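Local coordinates for NAD-dependent L-serine dehydrogenase (Pseudomonas aeruginosa, PDB 3OBB), which catalyses the NAD-dependent oxidation of L-serine and methyl-L-serine, acts weakly on beta-hydroxyisobutyrate, and works as a homotetramer built as a dimer of dimers, at residues F241-M246 and F287-K292. Numbering follows the deposited sequence.
Sequences FMAQLM and FSVVQK
F241 and F287 meet in a T-shaped pair: the edge of the F241 ring, led by CD1, points at one face of F287, with the planes at 75° and the centroids 5.5 Å apart. The nearest atoms are F241 CD1 and F287 CD1, at 3.7 Å, and F241 CB lies 3.8 Å from F287 CD1. A chi1 of 72° sets CG of F287 between its backbone N and carbonyl carbon. Alongside the ring pair, F287 N donates to F241 O (2.7 Å, bent to 136° at the hydrogen), while F241 N bonds OD1 of D286, so the backbone of F241 is gripped twice. M246, one turn into the helix, reaches both rings through its terminal methyl: CE approaches F287 CD2 obliquely at 3.4 Å and lies in plane at the edge of F241. L180 and M184 of helix 168-196 pack against M246 and F287 respectively. On the other side of the F287 N to F241 O bond, A243 CB touches V289 CG1 at 4.4 Å. The contact joins the N-terminal end of helix 243-260, with M242 at the N-cap position, to the 3-10 turn at 287-289 within the all-helical C-terminal domain of this HIBADH-related enzyme, where the F241 side chain lies about 5 Å from that of K248, which binds NAD(+).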
loop_
_atom_site.group_PDB
_atom_site.type_symbol
_atom_site.label_atom_id
_atom_site.label_comp_id
_atom_site.label_asym_id
_atom_site.label_seq_id
_atom_site.Cartn_x
_atom_site.Cartn_y
_atom_site.Cartn_z
ATOM N N PHE A 241 -5.899 23.706 -3.587
ATOM C CA PHE A 241 -4.986 23.123 -4.556
ATOM C C PHE A 241 -5.635 21.832 -5.033
ATOM O O PHE A 241 -5.778 20.883 -4.268
ATOM C CB PHE A 241 -3.631 22.895 -3.869
ATOM C CG PHE A 241 -2.620 22.122 -4.699
ATOM C CD1 PHE A 241 -2.101 20.938 -4.232
ATOM C CD2 PHE A 241 -2.180 22.600 -5.934
ATOM C CE1 PHE A 241 -1.110 20.208 -5.001
ATOM C CE2 PHE A 241 -1.222 21.896 -6.672
ATOM C CZ PHE A 241 -0.698 20.683 -6.184
HETATM N N MSE A 242 -6.041 21.809 -6.298
HETATM C CA MSE A 242 -6.902 20.754 -6.809
HETATM C C MSE A 242 -6.282 19.378 -6.642
HETATM O O MSE A 242 -5.091 19.183 -6.887
HETATM C CB MSE A 242 -7.155 20.943 -8.305
HETATM C CG MSE A 242 -7.738 22.269 -8.707
HETATM SE SE MSE A 242 -8.459 22.210 -10.544
HETATM C CE MSE A 242 -7.263 21.075 -11.482
ATOM N N ALA A 243 -7.122 18.422 -6.281
ATOM C CA ALA A 243 -6.733 17.018 -6.205
ATOM C C ALA A 243 -6.112 16.545 -7.512
ATOM O O ALA A 243 -5.185 15.719 -7.514
ATOM C CB ALA A 243 -7.977 16.144 -5.845
ATOM N N GLN A 244 -6.640 17.044 -8.632
ATOM C CA GLN A 244 -6.152 16.618 -9.951
ATOM C C GLN A 244 -4.698 17.036 -10.139
ATOM O O GLN A 244 -3.893 16.254 -10.665
ATOM C CB GLN A 244 -7.025 17.168 -11.075
ATOM C CG GLN A 244 -6.617 16.687 -12.454
ATOM C CD GLN A 244 -7.551 17.248 -13.545
ATOM O OE1 GLN A 244 -8.283 18.220 -13.313
ATOM N NE2 GLN A 244 -7.499 16.656 -14.734
ATOM N N LEU A 245 -4.365 18.246 -9.681
ATOM C CA LEU A 245 -2.986 18.745 -9.692
ATOM C C LEU A 245 -2.047 17.974 -8.747
ATOM O O LEU A 245 -0.892 17.667 -9.111
ATOM C CB LEU A 245 -2.946 20.232 -9.343
ATOM C CG LEU A 245 -3.559 21.187 -10.375
ATOM C CD1 LEU A 245 -3.513 22.636 -9.851
ATOM C CD2 LEU A 245 -2.860 21.052 -11.736
HETATM N N MSE A 246 -2.522 17.674 -7.536
HETATM C CA MSE A 246 -1.772 16.770 -6.673
HETATM C C MSE A 246 -1.521 15.403 -7.361
HETATM O O MSE A 246 -0.418 14.868 -7.273
HETATM C CB MSE A 246 -2.482 16.579 -5.330
HETATM C CG MSE A 246 -1.756 15.600 -4.400
HETATM SE SE MSE A 246 0.130 16.131 -4.139
HETATM C CE MSE A 246 -0.288 17.196 -2.600
ATOM N N PHE A 287 -7.076 19.346 -2.500
ATOM C CA PHE A 287 -6.523 18.004 -2.310
ATOM C C PHE A 287 -6.799 17.435 -0.905
ATOM O O PHE A 287 -6.756 16.234 -0.729
ATOM C CB PHE A 287 -5.012 17.962 -2.652
ATOM C CG PHE A 287 -4.131 18.659 -1.639
ATOM C CD1 PHE A 287 -4.276 20.034 -1.383
ATOM C CD2 PHE A 287 -3.184 17.932 -0.901
ATOM C CE1 PHE A 287 -3.456 20.682 -0.440
ATOM C CE2 PHE A 287 -2.356 18.558 0.036
ATOM C CZ PHE A 287 -2.488 19.931 0.276
ATOM N N SER A 288 -7.083 18.274 0.100
ATOM C CA SER A 288 -7.446 17.729 1.425
ATOM C C SER A 288 -8.799 16.993 1.455
ATOM O O SER A 288 -9.137 16.354 2.450
ATOM C CB SER A 288 -7.300 18.780 2.556
ATOM O OG SER A 288 -8.282 19.798 2.486
ATOM N N VAL A 289 -9.537 17.047 0.348
ATOM C CA VAL A 289 -10.779 16.276 0.128
ATOM C C VAL A 289 -10.552 14.761 0.294
ATOM O O VAL A 289 -11.505 13.976 0.511
ATOM C CB VAL A 289 -11.411 16.599 -1.253
ATOM C CG1 VAL A 289 -10.675 15.846 -2.413
ATOM C CG2 VAL A 289 -12.904 16.293 -1.247
ATOM N N VAL A 290 -9.276 14.373 0.297
ATOM C CA VAL A 290 -8.909 12.998 0.604
ATOM C C VAL A 290 -9.537 12.577 1.941
ATOM O O VAL A 290 -9.790 11.398 2.139
ATOM C CB VAL A 290 -7.351 12.819 0.545
ATOM C CG1 VAL A 290 -6.659 13.417 1.773
ATOM C CG2 VAL A 290 -6.942 11.362 0.319
ATOM N N GLN A 291 -9.799 13.548 2.834
ATOM C CA GLN A 291 -10.527 13.312 4.099
ATOM C C GLN A 291 -11.800 12.478 3.914
ATOM O O GLN A 291 -12.127 11.664 4.758
ATOM C CB GLN A 291 -10.869 14.645 4.823
ATOM C CG GLN A 291 -11.363 14.477 6.299
ATOM C CD GLN A 291 -10.299 13.862 7.209
ATOM O OE1 GLN A 291 -9.477 14.566 7.782
ATOM N NE2 GLN A 291 -10.319 12.545 7.343
ATOM N N LYS A 292 -12.505 12.685 2.803
ATOM C CA LYS A 292 -13.779 12.034 2.523
ATOM C C LYS A 292 -13.666 10.501 2.372
ATOM O O LYS A 292 -14.631 9.748 2.657
ATOM C CB LYS A 292 -14.374 12.622 1.246
ATOM C CG LYS A 292 -14.869 14.067 1.385
ATOM C CD LYS A 292 -15.887 14.370 0.278
ATOM C CE LYS A 292 -16.345 15.825 0.287
ATOM N NZ LYS A 292 -17.385 15.916 1.358
#